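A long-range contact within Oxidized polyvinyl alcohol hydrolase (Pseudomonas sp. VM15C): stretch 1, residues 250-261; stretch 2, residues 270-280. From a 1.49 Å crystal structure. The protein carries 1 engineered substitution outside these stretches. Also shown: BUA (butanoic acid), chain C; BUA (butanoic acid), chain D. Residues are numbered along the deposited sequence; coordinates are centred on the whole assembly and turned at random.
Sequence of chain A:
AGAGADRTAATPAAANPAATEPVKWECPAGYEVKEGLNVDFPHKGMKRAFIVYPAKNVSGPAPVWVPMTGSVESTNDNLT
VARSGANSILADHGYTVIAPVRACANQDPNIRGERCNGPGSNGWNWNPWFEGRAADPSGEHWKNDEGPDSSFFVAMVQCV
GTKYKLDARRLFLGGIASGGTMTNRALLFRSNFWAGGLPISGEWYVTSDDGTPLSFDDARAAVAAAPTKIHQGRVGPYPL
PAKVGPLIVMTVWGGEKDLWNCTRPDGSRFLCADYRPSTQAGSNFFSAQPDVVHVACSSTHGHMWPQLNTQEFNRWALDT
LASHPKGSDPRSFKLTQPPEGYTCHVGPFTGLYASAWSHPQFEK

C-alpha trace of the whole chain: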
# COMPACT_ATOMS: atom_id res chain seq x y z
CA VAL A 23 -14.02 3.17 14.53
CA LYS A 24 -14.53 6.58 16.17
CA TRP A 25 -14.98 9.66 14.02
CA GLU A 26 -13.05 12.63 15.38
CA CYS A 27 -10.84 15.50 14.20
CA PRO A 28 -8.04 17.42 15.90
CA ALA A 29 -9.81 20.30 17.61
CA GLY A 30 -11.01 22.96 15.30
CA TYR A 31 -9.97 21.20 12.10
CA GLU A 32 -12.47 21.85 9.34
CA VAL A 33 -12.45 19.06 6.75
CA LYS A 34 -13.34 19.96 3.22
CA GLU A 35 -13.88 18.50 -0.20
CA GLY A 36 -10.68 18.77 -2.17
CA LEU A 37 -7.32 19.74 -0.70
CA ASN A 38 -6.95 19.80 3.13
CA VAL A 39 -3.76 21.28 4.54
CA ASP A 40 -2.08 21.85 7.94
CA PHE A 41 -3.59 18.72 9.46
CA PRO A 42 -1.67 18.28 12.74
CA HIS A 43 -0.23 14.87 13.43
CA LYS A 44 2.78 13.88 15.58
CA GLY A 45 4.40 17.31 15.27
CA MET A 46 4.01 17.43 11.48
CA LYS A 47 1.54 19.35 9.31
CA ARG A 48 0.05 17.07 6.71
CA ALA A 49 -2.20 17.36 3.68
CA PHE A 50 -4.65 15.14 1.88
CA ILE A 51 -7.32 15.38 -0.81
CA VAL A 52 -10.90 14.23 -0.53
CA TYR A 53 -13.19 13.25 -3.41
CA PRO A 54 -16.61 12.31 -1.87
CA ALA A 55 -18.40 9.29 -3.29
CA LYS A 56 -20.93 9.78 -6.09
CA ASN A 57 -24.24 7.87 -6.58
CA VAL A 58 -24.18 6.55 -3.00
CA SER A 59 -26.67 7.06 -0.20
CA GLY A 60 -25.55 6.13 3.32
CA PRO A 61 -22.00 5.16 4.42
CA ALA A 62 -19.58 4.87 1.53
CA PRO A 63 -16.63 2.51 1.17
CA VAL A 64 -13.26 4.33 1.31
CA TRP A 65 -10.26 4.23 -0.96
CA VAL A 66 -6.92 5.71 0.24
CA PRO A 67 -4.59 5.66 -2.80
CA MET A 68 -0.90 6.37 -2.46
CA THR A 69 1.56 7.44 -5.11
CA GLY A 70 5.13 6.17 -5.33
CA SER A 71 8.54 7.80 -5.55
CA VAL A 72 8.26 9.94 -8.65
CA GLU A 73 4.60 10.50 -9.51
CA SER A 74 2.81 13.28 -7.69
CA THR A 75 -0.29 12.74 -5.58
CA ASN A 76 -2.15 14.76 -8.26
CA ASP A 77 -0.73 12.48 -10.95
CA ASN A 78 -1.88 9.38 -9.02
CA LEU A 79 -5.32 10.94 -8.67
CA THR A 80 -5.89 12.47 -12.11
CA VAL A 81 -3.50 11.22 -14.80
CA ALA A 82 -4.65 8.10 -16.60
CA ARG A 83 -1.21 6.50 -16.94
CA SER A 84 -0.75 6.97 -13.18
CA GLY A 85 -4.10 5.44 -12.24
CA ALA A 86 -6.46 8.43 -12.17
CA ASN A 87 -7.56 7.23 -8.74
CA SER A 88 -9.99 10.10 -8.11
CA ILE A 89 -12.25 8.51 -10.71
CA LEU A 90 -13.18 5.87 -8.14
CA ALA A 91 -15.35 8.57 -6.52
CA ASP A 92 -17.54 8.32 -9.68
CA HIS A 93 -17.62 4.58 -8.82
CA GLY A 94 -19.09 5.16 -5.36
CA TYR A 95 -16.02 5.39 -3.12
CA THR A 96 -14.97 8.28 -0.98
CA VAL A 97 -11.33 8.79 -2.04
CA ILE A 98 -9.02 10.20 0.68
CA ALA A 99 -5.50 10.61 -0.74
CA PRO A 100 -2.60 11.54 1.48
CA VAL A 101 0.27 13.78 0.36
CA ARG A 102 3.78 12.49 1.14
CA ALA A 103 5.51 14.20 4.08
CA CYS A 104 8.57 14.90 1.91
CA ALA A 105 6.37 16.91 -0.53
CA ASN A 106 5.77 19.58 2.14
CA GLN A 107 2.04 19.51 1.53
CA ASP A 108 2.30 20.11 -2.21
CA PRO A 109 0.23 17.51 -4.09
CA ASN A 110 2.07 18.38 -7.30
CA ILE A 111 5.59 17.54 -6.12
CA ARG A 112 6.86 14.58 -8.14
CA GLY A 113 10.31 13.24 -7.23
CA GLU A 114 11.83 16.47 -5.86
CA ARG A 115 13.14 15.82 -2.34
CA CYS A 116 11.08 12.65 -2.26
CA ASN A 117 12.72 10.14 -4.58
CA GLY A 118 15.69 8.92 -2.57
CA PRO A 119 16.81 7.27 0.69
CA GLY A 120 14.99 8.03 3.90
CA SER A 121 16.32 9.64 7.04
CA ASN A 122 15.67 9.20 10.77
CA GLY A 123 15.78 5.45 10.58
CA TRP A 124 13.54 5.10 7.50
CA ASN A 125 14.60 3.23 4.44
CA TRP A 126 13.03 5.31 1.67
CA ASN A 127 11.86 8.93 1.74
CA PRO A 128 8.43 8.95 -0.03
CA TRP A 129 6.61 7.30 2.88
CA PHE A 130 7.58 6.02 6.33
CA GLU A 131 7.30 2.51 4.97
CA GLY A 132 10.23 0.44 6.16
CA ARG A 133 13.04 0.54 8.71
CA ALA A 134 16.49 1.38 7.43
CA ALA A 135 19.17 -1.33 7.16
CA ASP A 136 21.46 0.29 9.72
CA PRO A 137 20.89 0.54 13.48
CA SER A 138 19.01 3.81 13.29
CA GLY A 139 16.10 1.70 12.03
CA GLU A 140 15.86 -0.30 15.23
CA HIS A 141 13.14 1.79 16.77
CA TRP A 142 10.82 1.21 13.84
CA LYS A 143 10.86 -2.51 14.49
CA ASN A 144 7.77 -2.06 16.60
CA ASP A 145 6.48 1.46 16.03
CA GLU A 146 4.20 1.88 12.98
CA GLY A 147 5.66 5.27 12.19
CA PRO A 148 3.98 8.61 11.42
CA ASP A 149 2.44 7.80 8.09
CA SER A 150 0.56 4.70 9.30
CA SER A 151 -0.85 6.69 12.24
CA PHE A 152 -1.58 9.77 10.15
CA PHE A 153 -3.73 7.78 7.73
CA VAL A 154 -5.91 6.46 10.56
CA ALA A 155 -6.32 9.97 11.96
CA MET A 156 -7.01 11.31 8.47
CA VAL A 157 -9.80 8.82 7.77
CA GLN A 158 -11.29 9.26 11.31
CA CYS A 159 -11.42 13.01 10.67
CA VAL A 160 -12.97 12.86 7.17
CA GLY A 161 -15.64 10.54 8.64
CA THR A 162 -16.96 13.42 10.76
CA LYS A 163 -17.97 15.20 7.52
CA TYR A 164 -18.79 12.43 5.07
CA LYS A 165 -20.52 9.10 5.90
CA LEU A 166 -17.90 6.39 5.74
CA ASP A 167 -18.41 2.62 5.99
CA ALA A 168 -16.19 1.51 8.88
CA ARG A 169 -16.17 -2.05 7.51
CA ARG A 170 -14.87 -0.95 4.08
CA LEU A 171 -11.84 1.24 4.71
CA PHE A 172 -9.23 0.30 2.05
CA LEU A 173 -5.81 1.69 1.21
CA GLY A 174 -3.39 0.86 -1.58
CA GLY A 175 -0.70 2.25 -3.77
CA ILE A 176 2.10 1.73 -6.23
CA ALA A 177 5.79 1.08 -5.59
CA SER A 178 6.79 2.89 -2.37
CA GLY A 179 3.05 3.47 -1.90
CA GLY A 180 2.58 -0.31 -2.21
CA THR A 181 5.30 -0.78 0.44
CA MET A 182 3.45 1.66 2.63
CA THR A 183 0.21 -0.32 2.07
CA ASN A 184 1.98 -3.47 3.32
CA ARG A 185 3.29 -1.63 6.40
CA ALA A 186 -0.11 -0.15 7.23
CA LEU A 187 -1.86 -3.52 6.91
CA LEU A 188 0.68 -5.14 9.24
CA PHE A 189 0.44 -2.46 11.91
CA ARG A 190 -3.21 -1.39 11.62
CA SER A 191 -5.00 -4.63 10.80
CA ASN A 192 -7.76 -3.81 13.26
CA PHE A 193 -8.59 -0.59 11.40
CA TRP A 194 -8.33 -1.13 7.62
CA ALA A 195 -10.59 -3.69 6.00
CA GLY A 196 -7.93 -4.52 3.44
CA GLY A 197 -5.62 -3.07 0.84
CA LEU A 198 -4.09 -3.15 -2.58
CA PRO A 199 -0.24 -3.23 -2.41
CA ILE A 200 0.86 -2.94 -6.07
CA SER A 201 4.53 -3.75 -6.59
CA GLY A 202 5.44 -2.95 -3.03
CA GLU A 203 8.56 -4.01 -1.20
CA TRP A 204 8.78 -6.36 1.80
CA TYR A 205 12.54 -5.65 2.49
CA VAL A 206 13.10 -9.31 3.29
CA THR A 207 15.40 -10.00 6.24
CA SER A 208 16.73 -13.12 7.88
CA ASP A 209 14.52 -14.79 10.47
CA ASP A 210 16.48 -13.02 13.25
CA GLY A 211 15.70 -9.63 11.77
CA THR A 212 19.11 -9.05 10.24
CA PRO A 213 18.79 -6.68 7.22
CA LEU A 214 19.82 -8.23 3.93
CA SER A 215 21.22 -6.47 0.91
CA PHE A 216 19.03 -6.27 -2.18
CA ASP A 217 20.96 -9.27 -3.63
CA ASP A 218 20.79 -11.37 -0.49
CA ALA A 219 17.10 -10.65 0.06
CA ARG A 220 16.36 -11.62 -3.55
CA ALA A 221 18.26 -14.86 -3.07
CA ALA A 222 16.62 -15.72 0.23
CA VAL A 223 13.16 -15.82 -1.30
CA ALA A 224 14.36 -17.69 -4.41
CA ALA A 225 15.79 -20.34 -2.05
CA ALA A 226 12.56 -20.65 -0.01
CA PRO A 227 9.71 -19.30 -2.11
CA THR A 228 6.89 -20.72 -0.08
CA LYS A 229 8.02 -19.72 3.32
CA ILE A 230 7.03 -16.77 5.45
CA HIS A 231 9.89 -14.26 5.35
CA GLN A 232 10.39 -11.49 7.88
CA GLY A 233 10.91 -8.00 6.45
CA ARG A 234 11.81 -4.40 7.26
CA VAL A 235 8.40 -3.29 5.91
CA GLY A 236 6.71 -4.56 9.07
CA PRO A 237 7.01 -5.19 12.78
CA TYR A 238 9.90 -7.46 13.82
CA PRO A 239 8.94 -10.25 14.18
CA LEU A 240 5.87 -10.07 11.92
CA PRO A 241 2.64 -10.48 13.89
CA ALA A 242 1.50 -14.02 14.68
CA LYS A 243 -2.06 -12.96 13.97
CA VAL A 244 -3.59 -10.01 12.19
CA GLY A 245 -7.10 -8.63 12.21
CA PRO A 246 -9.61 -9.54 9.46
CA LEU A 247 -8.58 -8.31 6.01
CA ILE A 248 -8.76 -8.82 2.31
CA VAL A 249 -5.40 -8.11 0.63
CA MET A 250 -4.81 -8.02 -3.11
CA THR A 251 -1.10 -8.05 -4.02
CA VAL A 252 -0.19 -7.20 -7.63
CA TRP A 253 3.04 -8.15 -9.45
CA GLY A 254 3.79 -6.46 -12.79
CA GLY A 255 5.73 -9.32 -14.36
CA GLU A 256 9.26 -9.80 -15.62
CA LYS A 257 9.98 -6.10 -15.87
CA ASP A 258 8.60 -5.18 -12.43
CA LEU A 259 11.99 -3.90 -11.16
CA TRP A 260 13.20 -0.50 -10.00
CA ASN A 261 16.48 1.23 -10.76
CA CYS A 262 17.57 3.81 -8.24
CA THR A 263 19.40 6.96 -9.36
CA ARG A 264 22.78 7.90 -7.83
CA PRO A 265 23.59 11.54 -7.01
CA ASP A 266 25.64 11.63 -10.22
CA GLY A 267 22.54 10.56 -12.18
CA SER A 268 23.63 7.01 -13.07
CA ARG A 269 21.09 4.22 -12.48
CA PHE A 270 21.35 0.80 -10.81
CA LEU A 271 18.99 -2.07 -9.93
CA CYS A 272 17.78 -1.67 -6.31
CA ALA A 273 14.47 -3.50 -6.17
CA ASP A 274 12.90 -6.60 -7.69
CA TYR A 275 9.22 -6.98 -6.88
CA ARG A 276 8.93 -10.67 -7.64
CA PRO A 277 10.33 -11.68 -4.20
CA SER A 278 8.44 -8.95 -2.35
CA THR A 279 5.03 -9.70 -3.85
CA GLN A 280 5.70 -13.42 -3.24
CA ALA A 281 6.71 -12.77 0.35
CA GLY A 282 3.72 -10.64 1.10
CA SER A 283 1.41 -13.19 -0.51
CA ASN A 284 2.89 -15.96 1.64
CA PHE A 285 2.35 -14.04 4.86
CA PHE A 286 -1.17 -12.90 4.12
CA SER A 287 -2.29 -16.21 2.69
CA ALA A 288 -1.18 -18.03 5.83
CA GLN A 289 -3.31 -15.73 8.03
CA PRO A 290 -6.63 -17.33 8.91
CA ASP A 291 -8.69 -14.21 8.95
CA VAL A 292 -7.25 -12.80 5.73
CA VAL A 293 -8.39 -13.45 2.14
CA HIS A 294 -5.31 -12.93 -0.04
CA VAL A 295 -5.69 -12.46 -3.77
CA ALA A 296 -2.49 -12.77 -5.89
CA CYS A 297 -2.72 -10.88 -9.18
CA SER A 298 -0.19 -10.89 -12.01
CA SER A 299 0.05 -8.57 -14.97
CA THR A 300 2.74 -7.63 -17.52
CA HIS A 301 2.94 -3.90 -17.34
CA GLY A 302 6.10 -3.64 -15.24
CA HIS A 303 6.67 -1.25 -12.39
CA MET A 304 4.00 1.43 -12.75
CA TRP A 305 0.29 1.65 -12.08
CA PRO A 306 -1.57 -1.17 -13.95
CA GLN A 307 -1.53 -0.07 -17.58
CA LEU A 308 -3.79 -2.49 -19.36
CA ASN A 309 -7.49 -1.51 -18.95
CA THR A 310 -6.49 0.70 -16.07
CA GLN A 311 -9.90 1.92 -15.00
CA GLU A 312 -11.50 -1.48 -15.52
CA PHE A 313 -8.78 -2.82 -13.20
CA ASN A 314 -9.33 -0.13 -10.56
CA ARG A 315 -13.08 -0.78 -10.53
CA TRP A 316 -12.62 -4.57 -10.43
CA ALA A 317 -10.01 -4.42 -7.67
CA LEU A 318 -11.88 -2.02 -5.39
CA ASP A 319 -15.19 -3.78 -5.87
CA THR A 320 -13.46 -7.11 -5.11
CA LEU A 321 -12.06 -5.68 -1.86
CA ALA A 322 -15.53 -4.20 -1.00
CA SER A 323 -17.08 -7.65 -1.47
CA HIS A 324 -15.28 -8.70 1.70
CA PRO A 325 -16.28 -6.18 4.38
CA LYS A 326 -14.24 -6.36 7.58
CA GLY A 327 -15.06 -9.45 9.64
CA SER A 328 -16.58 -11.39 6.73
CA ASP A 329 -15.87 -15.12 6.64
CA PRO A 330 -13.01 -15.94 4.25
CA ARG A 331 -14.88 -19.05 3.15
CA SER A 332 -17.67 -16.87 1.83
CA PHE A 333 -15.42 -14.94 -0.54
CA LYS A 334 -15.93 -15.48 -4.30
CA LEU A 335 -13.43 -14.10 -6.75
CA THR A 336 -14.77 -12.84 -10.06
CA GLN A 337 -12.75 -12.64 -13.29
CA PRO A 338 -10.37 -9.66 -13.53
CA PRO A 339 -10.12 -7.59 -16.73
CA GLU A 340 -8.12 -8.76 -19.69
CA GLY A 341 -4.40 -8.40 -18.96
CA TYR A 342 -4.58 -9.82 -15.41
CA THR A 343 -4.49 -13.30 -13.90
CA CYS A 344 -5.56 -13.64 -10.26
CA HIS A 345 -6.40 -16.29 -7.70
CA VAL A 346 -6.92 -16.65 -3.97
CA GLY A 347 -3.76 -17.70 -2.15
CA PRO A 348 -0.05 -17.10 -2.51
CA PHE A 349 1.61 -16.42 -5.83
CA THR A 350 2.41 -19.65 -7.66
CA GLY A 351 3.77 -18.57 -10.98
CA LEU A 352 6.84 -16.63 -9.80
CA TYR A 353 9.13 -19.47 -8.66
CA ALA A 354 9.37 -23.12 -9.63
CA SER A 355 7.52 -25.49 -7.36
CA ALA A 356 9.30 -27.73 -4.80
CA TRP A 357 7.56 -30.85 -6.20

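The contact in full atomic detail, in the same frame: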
# COMPACT_ATOMS: atom_id res chain seq x y z
N MET A 250 -5.04 -7.68 -1.70
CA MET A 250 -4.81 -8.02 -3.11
C MET A 250 -3.42 -7.49 -3.49
O MET A 250 -3.23 -6.28 -3.58
CB MET A 250 -5.87 -7.37 -4.00
CG MET A 250 -5.68 -7.81 -5.46
SD MET A 250 -6.93 -7.02 -6.57
CE MET A 250 -8.36 -7.97 -6.13
N THR A 251 -2.48 -8.42 -3.66
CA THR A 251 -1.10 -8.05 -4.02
C THR A 251 -0.93 -8.18 -5.51
O THR A 251 -1.32 -9.20 -6.09
CB THR A 251 -0.13 -8.97 -3.33
OG1 THR A 251 -0.31 -8.89 -1.90
CG2 THR A 251 1.31 -8.57 -3.69
N VAL A 252 -0.35 -7.17 -6.15
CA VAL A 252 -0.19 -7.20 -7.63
C VAL A 252 1.29 -7.14 -8.03
O VAL A 252 2.05 -6.28 -7.52
CB VAL A 252 -0.89 -6.00 -8.26
CG1 VAL A 252 -0.77 -6.05 -9.80
CG2 VAL A 252 -2.38 -5.98 -7.84
N TRP A 253 1.68 -8.08 -8.89
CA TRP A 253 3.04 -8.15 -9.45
C TRP A 253 2.91 -7.80 -10.93
O TRP A 253 2.03 -8.32 -11.61
CB TRP A 253 3.59 -9.58 -9.31
CG TRP A 253 4.92 -9.76 -9.95
CD1 TRP A 253 6.08 -9.09 -9.63
CD2 TRP A 253 5.30 -10.74 -10.93
NE1 TRP A 253 7.14 -9.60 -10.33
CE2 TRP A 253 6.68 -10.61 -11.15
CE3 TRP A 253 4.59 -11.72 -11.66
CZ2 TRP A 253 7.39 -11.43 -12.05
CZ3 TRP A 253 5.30 -12.53 -12.55
CH2 TRP A 253 6.68 -12.38 -12.74
N GLY A 254 3.83 -6.95 -11.42
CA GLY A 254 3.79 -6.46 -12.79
C GLY A 254 4.59 -7.26 -13.80
O GLY A 254 4.82 -6.78 -14.93
N GLY A 255 5.00 -8.47 -13.43
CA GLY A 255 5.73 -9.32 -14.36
C GLY A 255 7.23 -9.17 -14.39
O GLY A 255 7.83 -8.52 -13.54
N GLU A 256 7.81 -9.76 -15.44
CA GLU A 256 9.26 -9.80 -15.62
C GLU A 256 10.01 -8.50 -15.51
O GLU A 256 11.17 -8.46 -15.04
CB GLU A 256 9.58 -10.46 -16.98
CG GLU A 256 9.13 -11.89 -17.02
CD GLU A 256 9.95 -12.75 -16.06
OE1 GLU A 256 11.19 -12.50 -15.98
OE2 GLU A 256 9.38 -13.68 -15.42
N LYS A 257 9.37 -7.41 -15.93
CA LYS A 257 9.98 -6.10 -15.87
C LYS A 257 9.59 -5.27 -14.63
O LYS A 257 9.87 -4.08 -14.58
CB LYS A 257 9.60 -5.28 -17.11
CG LYS A 257 10.00 -5.89 -18.45
CD LYS A 257 11.50 -5.96 -18.59
CE LYS A 257 11.94 -5.55 -20.00
NZ LYS A 257 11.10 -6.19 -21.05
N ASP A 258 8.98 -5.91 -13.63
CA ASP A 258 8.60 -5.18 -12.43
C ASP A 258 9.84 -5.13 -11.51
O ASP A 258 10.02 -5.96 -10.62
CB ASP A 258 7.41 -5.89 -11.78
CG ASP A 258 6.80 -5.07 -10.63
OD1 ASP A 258 7.33 -3.97 -10.34
OD2 ASP A 258 5.81 -5.54 -10.00
N LEU A 259 10.67 -4.12 -11.80
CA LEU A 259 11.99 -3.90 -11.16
C LEU A 259 12.14 -2.41 -11.04
O LEU A 259 11.48 -1.69 -11.79
CB LEU A 259 13.10 -4.39 -12.10
CG LEU A 259 13.01 -5.84 -12.58
CD1 LEU A 259 13.95 -6.11 -13.77
CD2 LEU A 259 13.35 -6.76 -11.40
N TRP A 260 12.99 -1.94 -10.15
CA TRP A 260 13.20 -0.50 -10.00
C TRP A 260 14.68 -0.19 -9.96
O TRP A 260 15.43 -0.83 -9.23
CB TRP A 260 12.54 0.03 -8.71
CG TRP A 260 12.74 1.53 -8.37
CD1 TRP A 260 13.49 2.06 -7.34
CD2 TRP A 260 12.14 2.63 -9.04
NE1 TRP A 260 13.38 3.44 -7.33
CE2 TRP A 260 12.56 3.81 -8.37
CE3 TRP A 260 11.29 2.74 -10.14
CZ2 TRP A 260 12.15 5.09 -8.76
CZ3 TRP A 260 10.88 4.02 -10.55
CH2 TRP A 260 11.31 5.18 -9.85
N ASN A 261 15.08 0.79 -10.76
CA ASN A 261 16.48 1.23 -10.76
C ASN A 261 16.52 2.57 -10.04
O ASN A 261 15.84 3.52 -10.42
CB ASN A 261 16.99 1.43 -12.18
CG ASN A 261 17.04 0.14 -12.97
OD1 ASN A 261 16.63 0.09 -14.13
ND2 ASN A 261 17.51 -0.90 -12.35
N PHE A 270 20.94 2.15 -11.19
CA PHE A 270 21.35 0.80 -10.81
C PHE A 270 20.18 0.02 -10.21
O PHE A 270 19.33 0.60 -9.55
CB PHE A 270 22.54 0.82 -9.83
CG PHE A 270 22.22 1.39 -8.48
CD1 PHE A 270 21.96 0.54 -7.40
CD2 PHE A 270 22.16 2.76 -8.28
CE1 PHE A 270 21.64 1.07 -6.14
CE2 PHE A 270 21.84 3.30 -7.02
CZ PHE A 270 21.58 2.45 -5.95
N LEU A 271 20.11 -1.27 -10.45
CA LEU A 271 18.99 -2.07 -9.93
C LEU A 271 18.94 -2.10 -8.40
O LEU A 271 19.88 -2.52 -7.76
CB LEU A 271 19.10 -3.50 -10.48
CG LEU A 271 17.97 -4.47 -10.03
CD1 LEU A 271 16.62 -3.99 -10.60
CD2 LEU A 271 18.28 -5.89 -10.53
N CYS A 272 17.83 -1.66 -7.78
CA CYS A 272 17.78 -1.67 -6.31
C CYS A 272 16.55 -2.38 -5.76
O CYS A 272 16.42 -2.52 -4.54
CB CYS A 272 17.80 -0.24 -5.74
SG CYS A 272 16.50 0.86 -6.36
N ALA A 273 15.64 -2.79 -6.65
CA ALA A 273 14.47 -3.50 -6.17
C ALA A 273 13.91 -4.42 -7.24
O ALA A 273 13.86 -4.04 -8.41
CB ALA A 273 13.41 -2.54 -5.72
N ASP A 274 13.51 -5.61 -6.81
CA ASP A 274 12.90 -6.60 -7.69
C ASP A 274 11.61 -6.97 -6.96
O ASP A 274 11.65 -7.47 -5.85
CB ASP A 274 13.83 -7.82 -7.80
CG ASP A 274 13.24 -8.92 -8.67
OD1 ASP A 274 12.01 -8.90 -8.93
OD2 ASP A 274 14.02 -9.81 -9.13
N TYR A 275 10.47 -6.74 -7.62
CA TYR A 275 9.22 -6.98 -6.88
C TYR A 275 8.65 -8.39 -6.97
O TYR A 275 7.62 -8.71 -6.38
CB TYR A 275 8.19 -5.88 -7.28
CG TYR A 275 8.76 -4.52 -6.94
CD1 TYR A 275 9.55 -3.83 -7.87
CD2 TYR A 275 8.54 -3.95 -5.68
CE1 TYR A 275 10.12 -2.60 -7.55
CE2 TYR A 275 9.13 -2.73 -5.36
CZ TYR A 275 9.90 -2.08 -6.29
OH TYR A 275 10.48 -0.88 -5.98
N ARG A 276 9.36 -9.28 -7.64
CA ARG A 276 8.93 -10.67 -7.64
C ARG A 276 9.07 -11.24 -6.19
O ARG A 276 8.12 -11.77 -5.62
CB ARG A 276 9.80 -11.46 -8.66
CG ARG A 276 9.47 -12.98 -8.66
CD ARG A 276 10.62 -13.80 -9.34
NE ARG A 276 10.89 -13.28 -10.66
CZ ARG A 276 10.31 -13.72 -11.78
NH1 ARG A 276 9.45 -14.73 -11.74
NH2 ARG A 276 10.53 -13.09 -12.91
N PRO A 277 10.27 -11.14 -5.56
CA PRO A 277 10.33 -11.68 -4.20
C PRO A 277 9.44 -10.98 -3.17
O PRO A 277 8.96 -11.62 -2.24
CB PRO A 277 11.81 -11.59 -3.83
CG PRO A 277 12.35 -10.51 -4.68
CD PRO A 277 11.61 -10.72 -6.02
N SER A 278 9.24 -9.67 -3.33
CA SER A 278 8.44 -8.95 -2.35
C SER A 278 6.96 -9.21 -2.49
O SER A 278 6.27 -9.30 -1.46
CB SER A 278 8.75 -7.47 -2.39
OG SER A 278 8.47 -6.95 -3.65
N THR A 279 6.44 -9.35 -3.72
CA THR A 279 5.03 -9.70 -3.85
C THR A 279 4.85 -11.16 -3.39
O THR A 279 3.87 -11.53 -2.76
CB THR A 279 4.51 -9.47 -5.28
OG1 THR A 279 5.30 -10.26 -6.21
CG2 THR A 279 4.54 -7.98 -5.62
N GLN A 280 5.80 -12.03 -3.70
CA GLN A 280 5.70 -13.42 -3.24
C GLN A 280 5.68 -13.43 -1.72
O GLN A 280 4.83 -14.08 -1.12
CB GLN A 280 6.92 -14.26 -3.71
CG GLN A 280 6.82 -15.69 -3.29
CD GLN A 280 5.79 -16.46 -4.12
OE1 GLN A 280 5.92 -16.56 -5.35
NE2 GLN A 280 4.75 -16.98 -3.46
C1 BUA C . 12.73 1.19 -3.17
C2 BUA C . 11.66 1.13 -4.26
C3 BUA C . 10.66 2.26 -4.03
C4 BUA C . 9.62 2.31 -5.16
O1 BUA C . 9.15 3.44 -5.44
O2 BUA C . 9.29 1.22 -5.67
C1 BUA D . 12.89 0.43 -2.78
C2 BUA D . 14.09 0.64 -1.84
C3 BUA D . 15.36 0.81 -2.67
C4 BUA D . 16.54 1.09 -1.74
O1 BUA D . 16.39 0.80 -0.53
O2 BUA D . 17.56 1.59 -2.25
O HOH W 1 9.93 -8.74 -10.98
O HOH W 2 11.39 -10.27 -12.87

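Stretch 2 first pairs as a strand with 259-261 and then turns into a helix that runs back along strand 250-253, the two axes 8.4 Å apart at closest and nearly antiparallel at 165°. Together the stretches bury 766 Å².

The walk begins at Phe 270, whose CA-to-CB bond points away from stretch 1; its backbone does the work, with O lying 3.2 Å from CA of Asn 261 in a CA-H...O contact. Leu 271 pairs with Asn 261 as an antiparallel, non-hydrogen-bonded bridge, CA to CA 4.2 Å. Asn 261 ND2 comes within 3.2 Å of Leu 271 N, but both are donors, so no hydrogen bond joins them. Leu 271 CD1 instead packs 3.8 Å from CB of Leu 259, on the same sheet face.

At Cys 272 the register shifts by one, a beta bulge. Its signature is a shared acceptor: Trp 260 O receives Cys 272 N at 2.9 Å, nearly straight at 173°, and Ala 273 N at 3.2 Å, more bent at 140°. Cys 272 SG also sits 3.4 Å from Trp 260 CD1, oblique to the indole. Ala 273 completes its bridge when its O accepts from Trp 260 N at 2.9 Å. On the other sheet face, Ala 273 CB and Trp 260 CB meet at 4.0 Å.

Asp 274 faces Leu 259, whose CD2 lies 3.5 Å from Asp 274 CG. It also caps the helix: Asp 274 OD1 accepts from Arg 276 N at 3.0 Å. Water 1 links the stretches here, accepting from Trp 253 NE1 (3.0 Å) and lying 2.9 Å from Asp 274 OD1.

Tyr 275 N donates to Asp 258 O at 3.1 Å and 167°, extending the backbone pairing beyond the bridges. Its ring edge meets Trp 260, CE1 to CB 3.8 Å, and Tyr 275 OH donates a very short 2.4 Å hydrogen bond to O2 of the chain C butanoic acid.

Arg 276 crosses the Trp 253 indole, which lies over one face of its guanidinium. At the guanidinium edge, NH2 forms a salt bridge with Glu 256 OE2, 2.8 Å at 168°; water 2 accepts from this NH2 (2.9 Å) and donates to Glu 256 O (2.8 Å).

Pro 277 and Ser 278 make no contact. One turn beyond Tyr 275, Thr 279 points toward the strand: its CB lies 3.7 Å from Thr 251 CG2, and its CG2 3.6 Å from Val 252 O. Thr 279 OG1 donates to Tyr 275 O at 2.8 Å, satisfying the hydroxyl beside Trp 253.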